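Local structure of succinylglutamate desuccinylase/aspartoacylase (Shewanella frigidimarina, 3LWU) at residues Cys203-Ile216 / Phe252-Ala264. The protein probably acts as a zinc-dependent hydrolase of ester or related bonds, as a member of the succinylglutamate desuccinylase/aspartoacylase family. Residues are numbered along the deposited sequence; the frame is centred on the assembly and turned at random. Where two conformers were deposited one is given.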
loop_
_atom_site.group_PDB
_atom_site.type_symbol
_atom_site.label_atom_id
_atom_site.label_comp_id
_atom_site.label_asym_id
_atom_site.label_seq_id
_atom_site.Cartn_x
_atom_site.Cartn_y
_atom_site.Cartn_z
ATOM N N CYS A 203 -31.521 4.527 6.406
ATOM C CA CYS A 203 -32.676 5.447 6.413
ATOM C C CYS A 203 -32.942 5.944 7.810
ATOM O O CYS A 203 -33.178 5.146 8.701
ATOM C CB CYS A 203 -33.894 4.682 5.926
ATOM S SG CYS A 203 -35.410 5.616 5.706
ATOM N N PRO A 204 -32.923 7.263 8.030
ATOM C CA PRO A 204 -33.316 7.679 9.376
ATOM C C PRO A 204 -34.743 7.298 9.784
ATOM O O PRO A 204 -35.654 7.176 8.951
ATOM C CB PRO A 204 -33.166 9.201 9.336
ATOM C CG PRO A 204 -33.115 9.562 7.896
ATOM C CD PRO A 204 -32.505 8.409 7.203
ATOM N N GLU A 205 -34.896 7.115 11.093
ATOM C CA GLU A 205 -36.131 6.673 11.721
ATOM C C GLU A 205 -37.312 7.513 11.248
ATOM O O GLU A 205 -38.374 6.964 10.898
ATOM C CB GLU A 205 -35.978 6.801 13.258
ATOM C CG GLU A 205 -36.452 5.624 14.153
ATOM C CD GLU A 205 -35.631 5.510 15.493
ATOM O OE1 GLU A 205 -34.488 4.931 15.546
ATOM O OE2 GLU A 205 -36.159 6.027 16.500
ATOM N N TYR A 206 -37.130 8.836 11.231
ATOM C CA TYR A 206 -38.227 9.737 10.884
ATOM C C TYR A 206 -38.715 9.591 9.448
ATOM O O TYR A 206 -39.776 10.088 9.126
ATOM C CB TYR A 206 -37.892 11.220 11.169
ATOM C CG TYR A 206 -36.907 11.855 10.201
ATOM C CD1 TYR A 206 -37.336 12.420 8.978
ATOM C CD2 TYR A 206 -35.532 11.913 10.505
ATOM C CE1 TYR A 206 -36.378 13.013 8.074
ATOM C CE2 TYR A 206 -34.597 12.515 9.647
ATOM C CZ TYR A 206 -35.000 13.054 8.440
ATOM O OH TYR A 206 -34.036 13.607 7.609
ATOM N N ASP A 207 -37.964 8.910 8.599
ATOM C CA ASP A 207 -38.250 8.867 7.164
ATOM C C ASP A 207 -38.391 7.445 6.655
ATOM O O ASP A 207 -38.200 7.178 5.485
ATOM C CB ASP A 207 -37.135 9.577 6.407
ATOM C CG ASP A 207 -37.656 10.448 5.269
ATOM O OD1 ASP A 207 -38.873 10.371 4.888
ATOM O OD2 ASP A 207 -36.838 11.243 4.759
ATOM N N ILE A 208 -38.778 6.536 7.539
ATOM C CA ILE A 208 -38.870 5.133 7.193
ATOM C C ILE A 208 -39.863 4.919 6.049
ATOM O O ILE A 208 -39.670 4.046 5.209
ATOM C CB ILE A 208 -39.210 4.274 8.453
ATOM C CG1 ILE A 208 -38.968 2.790 8.167
ATOM C CG2 ILE A 208 -40.648 4.539 8.957
ATOM C CD1 ILE A 208 -37.507 2.467 7.600
ATOM N N ASP A 209 -40.888 5.764 6.003
ATOM C CA ASP A 209 -41.886 5.817 4.917
ATOM C C ASP A 209 -41.249 5.837 3.529
ATOM O O ASP A 209 -41.753 5.250 2.554
ATOM C CB ASP A 209 -42.725 7.100 5.081
ATOM C CG ASP A 209 -43.730 7.305 3.963
ATOM O OD1 ASP A 209 -44.808 6.679 4.044
ATOM O OD2 ASP A 209 -43.460 8.093 3.021
ATOM N N ALA A 210 -40.161 6.576 3.417
ATOM C CA ALA A 210 -39.494 6.694 2.133
ATOM C C ALA A 210 -38.879 5.371 1.631
ATOM O O ALA A 210 -38.672 5.210 0.418
ATOM C CB ALA A 210 -38.424 7.769 2.206
ATOM N N ALA A 211 -38.549 4.449 2.540
ATOM C CA ALA A 211 -37.825 3.241 2.158
ATOM C C ALA A 211 -38.583 2.414 1.124
ATOM O O ALA A 211 -37.962 1.805 0.261
ATOM C CB ALA A 211 -37.455 2.375 3.381
ATOM N N ARG A 212 -39.906 2.433 1.156
ATOM C CA ARG A 212 -40.671 1.599 0.225
ATOM C C ARG A 212 -40.624 2.039 -1.268
ATOM O O ARG A 212 -41.125 1.311 -2.164
ATOM C CB ARG A 212 -42.134 1.426 0.719
ATOM C CG ARG A 212 -42.967 2.671 0.758
ATOM C CD ARG A 212 -44.434 2.379 1.082
ATOM N NE ARG A 212 -45.267 3.548 0.772
ATOM C CZ ARG A 212 -45.315 4.654 1.521
ATOM N NH1 ARG A 212 -44.606 4.733 2.646
ATOM N NH2 ARG A 212 -46.075 5.692 1.157
ATOM N N PHE A 213 -40.032 3.204 -1.545
ATOM C CA PHE A 213 -39.986 3.724 -2.914
ATOM C C PHE A 213 -38.742 3.297 -3.659
ATOM O O PHE A 213 -38.776 3.140 -4.883
ATOM C CB PHE A 213 -40.135 5.237 -2.912
ATOM C CG PHE A 213 -41.498 5.694 -2.466
ATOM C CD1 PHE A 213 -42.547 5.737 -3.366
ATOM C CD2 PHE A 213 -41.739 6.004 -1.139
ATOM C CE1 PHE A 213 -43.810 6.112 -2.973
ATOM C CE2 PHE A 213 -43.001 6.393 -0.732
ATOM C CZ PHE A 213 -44.040 6.443 -1.657
ATOM N N PHE A 214 -37.653 3.098 -2.924
ATOM C CA PHE A 214 -36.437 2.623 -3.516
ATOM C C PHE A 214 -36.580 1.150 -3.821
ATOM O O PHE A 214 -37.508 0.502 -3.317
ATOM C CB PHE A 214 -35.247 2.894 -2.600
ATOM C CG PHE A 214 -35.026 4.349 -2.323
ATOM C CD1 PHE A 214 -34.430 5.152 -3.256
ATOM C CD2 PHE A 214 -35.440 4.919 -1.126
ATOM C CE1 PHE A 214 -34.215 6.513 -3.008
ATOM C CE2 PHE A 214 -35.231 6.276 -0.879
ATOM C CZ PHE A 214 -34.609 7.057 -1.811
ATOM N N SER A 215 -35.703 0.629 -4.685
ATOM C CA SER A 215 -35.773 -0.785 -5.098
ATOM C C SER A 215 -34.753 -1.561 -4.272
ATOM O O SER A 215 -33.813 -2.138 -4.796
ATOM C CB SER A 215 -35.488 -0.912 -6.589
ATOM O OG SER A 215 -36.446 -0.203 -7.360
ATOM N N ILE A 216 -34.917 -1.510 -2.952
ATOM C CA ILE A 216 -33.892 -1.988 -2.040
ATOM C C ILE A 216 -34.509 -2.946 -1.024
ATOM O O ILE A 216 -35.367 -2.551 -0.229
ATOM C CB ILE A 216 -33.148 -0.818 -1.366
ATOM C CG1 ILE A 216 -32.346 -0.046 -2.426
ATOM C CG2 ILE A 216 -32.151 -1.351 -0.307
ATOM C CD1 ILE A 216 -31.597 1.151 -1.931
ATOM N N PHE A 252 -43.885 20.539 12.933
ATOM C CA PHE A 252 -43.763 20.348 11.476
ATOM C C PHE A 252 -42.866 19.132 11.262
ATOM O O PHE A 252 -42.172 18.695 12.187
ATOM C CB PHE A 252 -43.176 21.577 10.743
ATOM C CG PHE A 252 -41.912 22.123 11.364
ATOM C CD1 PHE A 252 -40.670 21.496 11.157
ATOM C CD2 PHE A 252 -41.955 23.281 12.140
ATOM C CE1 PHE A 252 -39.487 21.997 11.732
ATOM C CE2 PHE A 252 -40.779 23.798 12.709
ATOM C CZ PHE A 252 -39.532 23.145 12.497
ATOM N N SER A 253 -42.880 18.570 10.062
ATOM C CA SER A 253 -42.048 17.392 9.805
ATOM C C SER A 253 -40.648 17.807 9.333
ATOM O O SER A 253 -40.449 18.908 8.801
ATOM C CB SER A 253 -42.729 16.474 8.795
ATOM O OG SER A 253 -43.138 17.220 7.672
ATOM N N VAL A 254 -39.674 16.919 9.531
ATOM C CA VAL A 254 -38.294 17.266 9.257
ATOM C C VAL A 254 -38.220 17.711 7.777
ATOM O O VAL A 254 -38.644 16.977 6.894
ATOM C CB VAL A 254 -37.340 16.111 9.577
ATOM C CG1 VAL A 254 -35.887 16.557 9.382
ATOM C CG2 VAL A 254 -37.571 15.608 11.021
ATOM N N PRO A 255 -37.756 18.945 7.514
ATOM C CA PRO A 255 -37.767 19.497 6.150
ATOM C C PRO A 255 -36.775 18.852 5.169
ATOM O O PRO A 255 -36.904 19.044 3.984
ATOM C CB PRO A 255 -37.365 20.965 6.359
ATOM C CG PRO A 255 -37.530 21.217 7.824
ATOM C CD PRO A 255 -37.241 19.922 8.488
ATOM N N VAL A 256 -35.782 18.121 5.653
ATOM C CA VAL A 256 -34.804 17.513 4.763
ATOM C C VAL A 256 -34.882 16.001 4.913
ATOM O O VAL A 256 -35.219 15.488 5.989
ATOM C CB VAL A 256 -33.391 18.098 5.031
ATOM C CG1 VAL A 256 -32.316 17.301 4.375
ATOM C CG2 VAL A 256 -33.338 19.565 4.534
ATOM N N SER A 257 -34.638 15.319 3.801
ATOM C CA SER A 257 -34.502 13.872 3.754
ATOM C C SER A 257 -33.093 13.537 3.293
ATOM O O SER A 257 -32.628 14.119 2.324
ATOM C CB SER A 257 -35.519 13.282 2.754
ATOM O OG SER A 257 -36.833 13.345 3.296
ATOM N N ALA A 258 -32.426 12.586 3.955
ATOM C CA ALA A 258 -31.108 12.084 3.494
ATOM C C ALA A 258 -31.044 10.570 3.623
ATOM O O ALA A 258 -31.544 10.003 4.603
ATOM C CB ALA A 258 -29.991 12.732 4.258
ATOM N N PHE A 259 -30.479 9.915 2.611
ATOM C CA PHE A 259 -30.353 8.449 2.560
ATOM C C PHE A 259 -28.990 8.060 2.019
ATOM O O PHE A 259 -28.469 8.732 1.128
ATOM C CB PHE A 259 -31.386 7.836 1.600
ATOM C CG PHE A 259 -32.761 8.351 1.784
ATOM C CD1 PHE A 259 -33.635 7.743 2.683
ATOM C CD2 PHE A 259 -33.202 9.432 1.066
ATOM C CE1 PHE A 259 -34.882 8.227 2.871
ATOM C CE2 PHE A 259 -34.450 9.917 1.262
ATOM C CZ PHE A 259 -35.299 9.316 2.152
ATOM N N THR A 260 -28.418 6.971 2.546
ATOM C CA THR A 260 -27.210 6.343 1.965
ATOM C C THR A 260 -27.678 5.031 1.332
ATOM O O THR A 260 -28.220 4.139 2.020
ATOM C CB THR A 260 -26.132 6.087 3.022
ATOM O OG1 THR A 260 -25.740 7.334 3.628
ATOM C CG2 THR A 260 -24.872 5.349 2.498
ATOM N N LEU A 261 -27.509 4.933 0.016
ATOM C CA LEU A 261 -27.838 3.719 -0.713
ATOM C C LEU A 261 -26.582 2.853 -0.864
ATOM O O LEU A 261 -25.519 3.357 -1.169
ATOM C CB LEU A 261 -28.381 4.057 -2.093
ATOM C CG LEU A 261 -29.828 4.552 -2.154
ATOM C CD1 LEU A 261 -30.004 5.791 -1.319
ATOM C CD2 LEU A 261 -30.225 4.774 -3.625
ATOM N N GLU A 262 -26.712 1.562 -0.615
ATOM C CA GLU A 262 -25.600 0.621 -0.771
ATOM C C GLU A 262 -25.937 -0.314 -1.935
ATOM O O GLU A 262 -26.682 -1.272 -1.787
ATOM C CB GLU A 262 -25.378 -0.142 0.538
ATOM C CG GLU A 262 -25.210 0.757 1.758
ATOM C CD GLU A 262 -23.843 1.413 1.837
ATOM O OE1 GLU A 262 -22.854 0.873 1.257
ATOM O OE2 GLU A 262 -23.763 2.440 2.538
ATOM N N LEU A 263 -25.375 -0.018 -3.095
ATOM C CA LEU A 263 -25.775 -0.624 -4.357
ATOM C C LEU A 263 -24.934 -1.872 -4.705
ATOM O O LEU A 263 -24.160 -1.894 -5.665
ATOM C CB LEU A 263 -25.691 0.442 -5.439
ATOM C CG LEU A 263 -26.546 1.707 -5.139
ATOM C CD1 LEU A 263 -26.044 2.883 -5.969
ATOM C CD2 LEU A 263 -28.012 1.483 -5.313
ATOM N N ALA A 264 -25.131 -2.927 -3.914
ATOM C CA ALA A 264 -24.467 -4.227 -4.120
ATOM C C ALA A 264 -22.965 -4.100 -3.954
ATOM O O ALA A 264 -22.551 -3.443 -3.037
ATOM C CB ALA A 264 -24.877 -4.906 -5.445
HETATM O O HOH W 1 -34.542 10.948 5.511
HETATM O O HOH W 2 -39.417 11.281 2.283
#
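With its CG set between the backbone N and the carbonyl carbon (chi1 73°), Tyr206 lays one ring face against Val254, while chi1 of -47° brings the Phe259 ring up against Ala210 and Phe214. The contact packs the 3-10 turn and irregular helical loop after strand 196-204 onto strand 257-263, in the zinc-binding catalytic domain of the AstE/AspA family, related to M14 peptidases. Val254 CB makes a CH-pi contact, 3.9 Å from the centroid of the Tyr206 ring. Tyr206 OH donates to Val256 O at 2.7 Å, from above the carbonyl plane. A phenylalanine in place of Tyr206 would probably leave Val256 O without this donor. Phe214 turns its edge to the face of Phe259, with planes at 62°. Ala210 CB lies 3.5 Å from Phe259 CZ, and Cys203 SG sits at the ring edge. Tyr284 meets Phe259 edge-to-face. Further along, Ile216 CD1 packs on Leu261 CG at 3.8 Å; the Leu261 side chain is about 6 Å from that of the zinc ligand His192. Asp207 joins the strand through a polar bond. Its OD2 accepts from Ser257 OG at 2.6 Å on the syn lone pair.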